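Local coordinates for reticulocyte-binding protein 2a (Plasmodium vivax, PDB 4Z8N) that probably binds a receptor on the surface of red blood cells through this erythrocyte-binding domain, as part of parasite invasion, at residues Pro23-Tyr37 with Leu252-Phe265. Sequence-based numbering, arbitrary orientation.
Sequences PFYVQMNYFAEIKYY and LYFDSANFYATYKF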
loop_
_atom_site.group_PDB
_atom_site.type_symbol
_atom_site.label_atom_id
_atom_site.label_comp_id
_atom_site.label_asym_id
_atom_site.label_seq_id
_atom_site.Cartn_x
_atom_site.Cartn_y
_atom_site.Cartn_z
ATOM N N PRO A 23 2.442 -0.951 -9.044
ATOM C CA PRO A 23 1.606 -0.501 -10.163
ATOM C C PRO A 23 0.479 0.461 -9.774
ATOM O O PRO A 23 -0.515 0.534 -10.498
ATOM C CB PRO A 23 1.021 -1.811 -10.681
ATOM C CG PRO A 23 0.821 -2.610 -9.433
ATOM C CD PRO A 23 1.952 -2.228 -8.493
ATOM N N PHE A 24 0.624 1.149 -8.643
ATOM C CA PHE A 24 -0.249 2.263 -8.246
ATOM C C PHE A 24 -1.697 1.880 -7.906
ATOM O O PHE A 24 -2.210 2.271 -6.856
ATOM C CB PHE A 24 -0.246 3.338 -9.338
ATOM C CG PHE A 24 1.133 3.702 -9.817
ATOM C CD1 PHE A 24 1.998 4.414 -9.002
ATOM C CD2 PHE A 24 1.568 3.321 -11.077
ATOM C CE1 PHE A 24 3.269 4.744 -9.436
ATOM C CE2 PHE A 24 2.837 3.647 -11.518
ATOM C CZ PHE A 24 3.689 4.359 -10.697
ATOM N N TYR A 25 -2.361 1.137 -8.785
ATOM C CA TYR A 25 -3.733 0.691 -8.528
ATOM C C TYR A 25 -3.808 -0.827 -8.520
ATOM O O TYR A 25 -3.128 -1.489 -9.302
ATOM C CB TYR A 25 -4.700 1.248 -9.576
ATOM C CG TYR A 25 -5.015 2.720 -9.429
ATOM C CD1 TYR A 25 -4.098 3.689 -9.815
ATOM C CD2 TYR A 25 -6.239 3.139 -8.923
ATOM C CE1 TYR A 25 -4.384 5.034 -9.688
ATOM C CE2 TYR A 25 -6.537 4.484 -8.793
ATOM C CZ TYR A 25 -5.605 5.426 -9.178
ATOM O OH TYR A 25 -5.894 6.764 -9.051
ATOM N N VAL A 26 -4.647 -1.378 -7.649
ATOM C CA VAL A 26 -4.724 -2.828 -7.497
ATOM C C VAL A 26 -5.325 -3.493 -8.741
ATOM O O VAL A 26 -4.992 -4.634 -9.054
ATOM C CB VAL A 26 -5.536 -3.222 -6.237
ATOM C CG1 VAL A 26 -6.997 -2.811 -6.374
ATOM C CG2 VAL A 26 -5.413 -4.715 -5.961
ATOM N N GLN A 27 -6.188 -2.773 -9.456
ATOM C CA GLN A 27 -6.778 -3.283 -10.694
ATOM C C GLN A 27 -5.698 -3.626 -11.721
ATOM O O GLN A 27 -5.825 -4.597 -12.468
ATOM C CB GLN A 27 -7.755 -2.265 -11.296
ATOM C CG GLN A 27 -9.000 -1.987 -10.454
ATOM C CD GLN A 27 -8.860 -0.747 -9.584
ATOM O OE1 GLN A 27 -7.860 -0.571 -8.886
ATOM N NE2 GLN A 27 -9.866 0.120 -9.624
ATOM N N MET A 28 -4.641 -2.821 -11.751
ATOM C CA MET A 28 -3.549 -3.019 -12.698
ATOM C C MET A 28 -2.807 -4.302 -12.371
ATOM O O MET A 28 -2.359 -5.022 -13.262
ATOM C CB MET A 28 -2.592 -1.824 -12.682
ATOM C CG MET A 28 -3.276 -0.484 -12.937
ATOM S SD MET A 28 -4.038 -0.369 -14.570
ATOM C CE MET A 28 -2.608 -0.071 -15.598
ATOM N N ASN A 29 -2.683 -4.579 -11.077
ATOM C CA ASN A 29 -2.102 -5.825 -10.614
ATOM C C ASN A 29 -2.976 -6.999 -11.041
ATOM O O ASN A 29 -2.482 -8.042 -11.466
ATOM C CB ASN A 29 -1.943 -5.804 -9.094
ATOM C CG ASN A 29 -0.866 -6.750 -8.610
ATOM O OD1 ASN A 29 -0.963 -7.963 -8.789
ATOM N ND2 ASN A 29 0.163 -6.200 -7.980
ATOM N N TYR A 30 -4.285 -6.807 -10.928
ATOM C CA TYR A 30 -5.258 -7.821 -11.310
ATOM C C TYR A 30 -5.184 -8.144 -12.805
ATOM O O TYR A 30 -5.221 -9.312 -13.198
ATOM C CB TYR A 30 -6.668 -7.357 -10.930
ATOM C CG TYR A 30 -7.782 -8.211 -11.492
ATOM C CD1 TYR A 30 -8.117 -9.424 -10.905
ATOM C CD2 TYR A 30 -8.509 -7.796 -12.602
ATOM C CE1 TYR A 30 -9.133 -10.206 -11.411
ATOM C CE2 TYR A 30 -9.531 -8.574 -13.117
ATOM C CZ TYR A 30 -9.837 -9.776 -12.517
ATOM O OH TYR A 30 -10.850 -10.554 -13.019
ATOM N N PHE A 31 -5.069 -7.111 -13.635
ATOM C CA PHE A 31 -5.011 -7.301 -15.080
ATOM C C PHE A 31 -3.755 -8.068 -15.487
ATOM O O PHE A 31 -3.768 -8.824 -16.461
ATOM C CB PHE A 31 -5.068 -5.952 -15.801
ATOM C CG PHE A 31 -6.360 -5.212 -15.601
ATOM C CD1 PHE A 31 -7.553 -5.900 -15.449
ATOM C CD2 PHE A 31 -6.380 -3.826 -15.554
ATOM C CE1 PHE A 31 -8.747 -5.222 -15.262
ATOM C CE2 PHE A 31 -7.570 -3.141 -15.365
ATOM C CZ PHE A 31 -8.755 -3.841 -15.220
ATOM N N ALA A 32 -2.675 -7.872 -14.738
ATOM C CA ALA A 32 -1.432 -8.594 -14.986
ATOM C C ALA A 32 -1.584 -10.067 -14.621
ATOM O O ALA A 32 -1.028 -10.938 -15.288
ATOM C CB ALA A 32 -0.283 -7.967 -14.204
ATOM N N GLU A 33 -2.346 -10.338 -13.566
ATOM C CA GLU A 33 -2.589 -11.710 -13.121
ATOM C C GLU A 33 -3.416 -12.496 -14.130
ATOM O O GLU A 33 -3.113 -13.653 -14.421
ATOM C CB GLU A 33 -3.288 -11.722 -11.759
ATOM C CG GLU A 33 -2.394 -11.287 -10.615
ATOM C CD GLU A 33 -1.164 -12.163 -10.481
ATOM O OE1 GLU A 33 -1.289 -13.395 -10.649
ATOM O OE2 GLU A 33 -0.071 -11.619 -10.220
ATOM N N ILE A 34 -4.462 -11.863 -14.655
ATOM C CA ILE A 34 -5.313 -12.487 -15.663
ATOM C C ILE A 34 -4.498 -12.859 -16.898
ATOM O O ILE A 34 -4.738 -13.893 -17.527
ATOM C CB ILE A 34 -6.479 -11.558 -16.067
ATOM C CG1 ILE A 34 -7.442 -11.373 -14.896
ATOM C CG2 ILE A 34 -7.243 -12.122 -17.258
ATOM C CD1 ILE A 34 -8.109 -12.657 -14.454
ATOM N N LYS A 35 -3.514 -12.023 -17.219
ATOM C CA LYS A 35 -2.702 -12.200 -18.417
ATOM C C LYS A 35 -2.082 -13.592 -18.521
ATOM O O LYS A 35 -2.135 -14.211 -19.581
ATOM C CB LYS A 35 -1.604 -11.137 -18.475
ATOM C CG LYS A 35 -0.714 -11.240 -19.700
ATOM C CD LYS A 35 0.284 -10.094 -19.756
ATOM C CE LYS A 35 -0.270 -8.917 -20.537
ATOM N NZ LYS A 35 0.022 -9.040 -21.996
ATOM N N TYR A 36 -1.505 -14.098 -17.435
ATOM C CA TYR A 36 -0.916 -15.434 -17.492
ATOM C C TYR A 36 -1.817 -16.488 -16.848
ATOM O O TYR A 36 -1.496 -17.678 -16.849
ATOM C CB TYR A 36 0.477 -15.446 -16.852
ATOM C CG TYR A 36 0.524 -15.166 -15.368
ATOM C CD1 TYR A 36 0.465 -16.202 -14.445
ATOM C CD2 TYR A 36 0.664 -13.871 -14.890
ATOM C CE1 TYR A 36 0.524 -15.955 -13.085
ATOM C CE2 TYR A 36 0.722 -13.613 -13.531
ATOM C CZ TYR A 36 0.653 -14.659 -12.634
ATOM O OH TYR A 36 0.713 -14.413 -11.281
ATOM N N TYR A 37 -2.952 -16.048 -16.317
ATOM C CA TYR A 37 -3.958 -16.967 -15.797
ATOM C C TYR A 37 -4.544 -17.812 -16.931
ATOM O O TYR A 37 -4.655 -19.033 -16.814
ATOM C CB TYR A 37 -5.073 -16.193 -15.082
ATOM C CG TYR A 37 -5.926 -17.030 -14.149
ATOM C CD1 TYR A 37 -6.808 -17.988 -14.642
ATOM C CD2 TYR A 37 -5.861 -16.849 -12.771
ATOM C CE1 TYR A 37 -7.586 -18.751 -13.793
ATOM C CE2 TYR A 37 -6.641 -17.603 -11.912
ATOM C CZ TYR A 37 -7.502 -18.553 -12.430
ATOM O OH TYR A 37 -8.280 -19.309 -11.582
ATOM N N LEU A 252 -15.119 -17.846 -11.183
ATOM C CA LEU A 252 -14.108 -18.590 -10.440
ATOM C C LEU A 252 -12.717 -18.056 -10.769
ATOM O O LEU A 252 -11.897 -17.839 -9.874
ATOM C CB LEU A 252 -14.194 -20.088 -10.750
ATOM C CG LEU A 252 -15.208 -20.903 -9.945
ATOM C CD1 LEU A 252 -15.151 -22.370 -10.338
ATOM C CD2 LEU A 252 -14.966 -20.741 -8.451
ATOM N N TYR A 253 -12.467 -17.837 -12.057
ATOM C CA TYR A 253 -11.211 -17.253 -12.512
ATOM C C TYR A 253 -10.995 -15.875 -11.894
ATOM O O TYR A 253 -9.950 -15.601 -11.303
ATOM C CB TYR A 253 -11.183 -17.127 -14.040
ATOM C CG TYR A 253 -10.915 -18.405 -14.809
ATOM C CD1 TYR A 253 -10.998 -19.651 -14.199
ATOM C CD2 TYR A 253 -10.569 -18.358 -16.156
ATOM C CE1 TYR A 253 -10.749 -20.816 -14.914
ATOM C CE2 TYR A 253 -10.320 -19.513 -16.877
ATOM C CZ TYR A 253 -10.411 -20.738 -16.254
ATOM O OH TYR A 253 -10.160 -21.883 -16.976
ATOM N N PHE A 254 -11.998 -15.016 -12.034
ATOM C CA PHE A 254 -11.882 -13.617 -11.643
ATOM C C PHE A 254 -11.773 -13.448 -10.130
ATOM O O PHE A 254 -11.010 -12.613 -9.650
ATOM C CB PHE A 254 -13.072 -12.816 -12.177
ATOM C CG PHE A 254 -13.128 -12.736 -13.681
ATOM C CD1 PHE A 254 -12.025 -13.068 -14.454
ATOM C CD2 PHE A 254 -14.287 -12.326 -14.321
ATOM C CE1 PHE A 254 -12.077 -12.995 -15.835
ATOM C CE2 PHE A 254 -14.345 -12.250 -15.703
ATOM C CZ PHE A 254 -13.239 -12.585 -16.460
ATOM N N ASP A 255 -12.540 -14.236 -9.383
ATOM C CA ASP A 255 -12.483 -14.190 -7.925
ATOM C C ASP A 255 -11.104 -14.597 -7.416
ATOM O O ASP A 255 -10.559 -13.969 -6.511
ATOM C CB ASP A 255 -13.557 -15.093 -7.315
ATOM C CG ASP A 255 -14.948 -14.489 -7.403
ATOM O OD1 ASP A 255 -15.104 -13.437 -8.058
ATOM O OD2 ASP A 255 -15.889 -15.073 -6.825
ATOM N N SER A 256 -10.548 -15.648 -8.009
ATOM C CA SER A 256 -9.231 -16.150 -7.630
ATOM C C SER A 256 -8.145 -15.114 -7.870
ATOM O O SER A 256 -7.333 -14.835 -6.989
ATOM C CB SER A 256 -8.900 -17.426 -8.405
ATOM O OG SER A 256 -9.840 -18.442 -8.124
ATOM N N ALA A 257 -8.135 -14.556 -9.075
ATOM C CA ALA A 257 -7.119 -13.590 -9.463
ATOM C C ALA A 257 -7.235 -12.312 -8.641
ATOM O O ALA A 257 -6.227 -11.706 -8.285
ATOM C CB ALA A 257 -7.224 -13.280 -10.948
ATOM N N ASN A 258 -8.465 -11.913 -8.338
ATOM C CA ASN A 258 -8.700 -10.703 -7.556
ATOM C C ASN A 258 -8.244 -10.856 -6.106
ATOM O O ASN A 258 -7.697 -9.926 -5.519
ATOM C CB ASN A 258 -10.182 -10.320 -7.605
ATOM C CG ASN A 258 -10.470 -9.022 -6.880
ATOM O OD1 ASN A 258 -10.121 -7.941 -7.357
ATOM N ND2 ASN A 258 -11.114 -9.120 -5.723
ATOM N N PHE A 259 -8.471 -12.031 -5.531
ATOM C CA PHE A 259 -8.015 -12.312 -4.172
ATOM C C PHE A 259 -6.491 -12.283 -4.078
ATOM O O PHE A 259 -5.928 -11.733 -3.128
ATOM C CB PHE A 259 -8.545 -13.669 -3.698
ATOM C CG PHE A 259 -9.995 -13.650 -3.307
ATOM C CD1 PHE A 259 -10.550 -12.533 -2.702
ATOM C CD2 PHE A 259 -10.806 -14.748 -3.545
ATOM C CE1 PHE A 259 -11.884 -12.514 -2.341
ATOM C CE2 PHE A 259 -12.141 -14.733 -3.188
ATOM C CZ PHE A 259 -12.680 -13.616 -2.585
ATOM N N TYR A 260 -5.818 -12.871 -5.062
ATOM C CA TYR A 260 -4.360 -12.902 -5.040
ATOM C C TYR A 260 -3.768 -11.532 -5.364
ATOM O O TYR A 260 -2.768 -11.128 -4.771
ATOM C CB TYR A 260 -3.810 -13.946 -6.013
ATOM C CG TYR A 260 -2.299 -13.925 -6.088
ATOM C CD1 TYR A 260 -1.527 -14.336 -5.007
ATOM C CD2 TYR A 260 -1.644 -13.476 -7.229
ATOM C CE1 TYR A 260 -0.145 -14.308 -5.062
ATOM C CE2 TYR A 260 -0.262 -13.448 -7.296
ATOM C CZ TYR A 260 0.481 -13.864 -6.208
ATOM O OH TYR A 260 1.855 -13.835 -6.267
ATOM N N ALA A 261 -4.386 -10.821 -6.303
ATOM C CA ALA A 261 -3.920 -9.486 -6.672
ATOM C C ALA A 261 -3.996 -8.539 -5.479
ATOM O O ALA A 261 -3.108 -7.714 -5.275
ATOM C CB ALA A 261 -4.730 -8.938 -7.835
ATOM N N THR A 262 -5.061 -8.675 -4.694
ATOM C CA THR A 262 -5.240 -7.891 -3.475
ATOM C C THR A 262 -4.152 -8.217 -2.458
ATOM O O THR A 262 -3.567 -7.322 -1.845
ATOM C CB THR A 262 -6.623 -8.146 -2.849
ATOM O OG1 THR A 262 -7.641 -7.707 -3.756
ATOM C CG2 THR A 262 -6.772 -7.397 -1.529
ATOM N N TYR A 263 -3.890 -9.508 -2.286
ATOM C CA TYR A 263 -2.836 -9.979 -1.400
ATOM C C TYR A 263 -1.469 -9.457 -1.838
ATOM O O TYR A 263 -0.713 -8.911 -1.035
ATOM C CB TYR A 263 -2.837 -11.511 -1.356
ATOM C CG TYR A 263 -1.628 -12.129 -0.690
ATOM C CD1 TYR A 263 -1.572 -12.282 0.688
ATOM C CD2 TYR A 263 -0.547 -12.573 -1.444
ATOM C CE1 TYR A 263 -0.469 -12.851 1.299
ATOM C CE2 TYR A 263 0.557 -13.141 -0.843
ATOM C CZ TYR A 263 0.591 -13.277 0.527
ATOM O OH TYR A 263 1.688 -13.845 1.126
ATOM N N LYS A 264 -1.164 -9.623 -3.121
ATOM C CA LYS A 264 0.140 -9.254 -3.658
ATOM C C LYS A 264 0.375 -7.743 -3.630
ATOM O O LYS A 264 1.469 -7.283 -3.308
ATOM C CB LYS A 264 0.282 -9.781 -5.088
ATOM C CG LYS A 264 1.608 -9.446 -5.754
ATOM C CD LYS A 264 1.637 -9.961 -7.184
ATOM C CE LYS A 264 2.920 -9.577 -7.897
ATOM N NZ LYS A 264 2.918 -10.061 -9.308
ATOM N N PHE A 265 -0.658 -6.981 -3.976
ATOM C CA PHE A 265 -0.577 -5.527 -4.019
ATOM C C PHE A 265 -0.167 -4.950 -2.661
ATOM O O PHE A 265 0.641 -4.024 -2.590
ATOM C CB PHE A 265 -1.925 -4.946 -4.466
ATOM C CG PHE A 265 -1.913 -3.462 -4.697
ATOM C CD1 PHE A 265 -1.247 -2.920 -5.784
ATOM C CD2 PHE A 265 -2.600 -2.610 -3.845
ATOM C CE1 PHE A 265 -1.248 -1.557 -6.008
ATOM C CE2 PHE A 265 -2.605 -1.243 -4.065
ATOM C CZ PHE A 265 -1.929 -0.716 -5.146
#
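Glu-33 of helix 26-37 drops among Ala-257, Tyr-260, Ala-261 and Lys-264 of helix 246-297, and most of the polar traffic between the two helices runs through its carboxylate. Bent at chi2, the chain brings OE2 to NZ of the fully extended Lys-264 in a long, weak salt bridge of 3.5 Å, a charge that would probably favour an ionised Glu-33. OE1 lies at the edge of the Tyr-260 ring, 3.4 Å from CD2, and accepts a weak bond from Tyr-158 in helix 149-162; Tyr-36 OH is modelled implausibly close to OE1, so that bond is doubtful. Arg-161 of helix 149-162 also reaches Tyr-36 OH. Asn-29 fares differently: its OD1 rests 3.7 Å from the aliphatic CD of Lys-264, buried without a hydrogen-bond partner. Tyr-30 is the next knob; CG anti to the backbone N (chi1 170°) lays its ring edge along the backbone of Asn-258, whose N is already bonded to Phe-254 O. At one end, Val-26 CB sits over the face of the Phe-265 ring, 4.0 Å from its centroid. At the other, Tyr-37 CE1 comes over a face of Tyr-253, planes 47° apart, while Tyr-253 OH pairs with His-41. Reciprocally, Ala-257 fits among Tyr-30, Glu-33, Ile-34 and Tyr-37, giving the knobs-into-holes packing of segments 26-37 and 252-265, which cross steeply at 127° within the all-helical erythrocyte-binding domain.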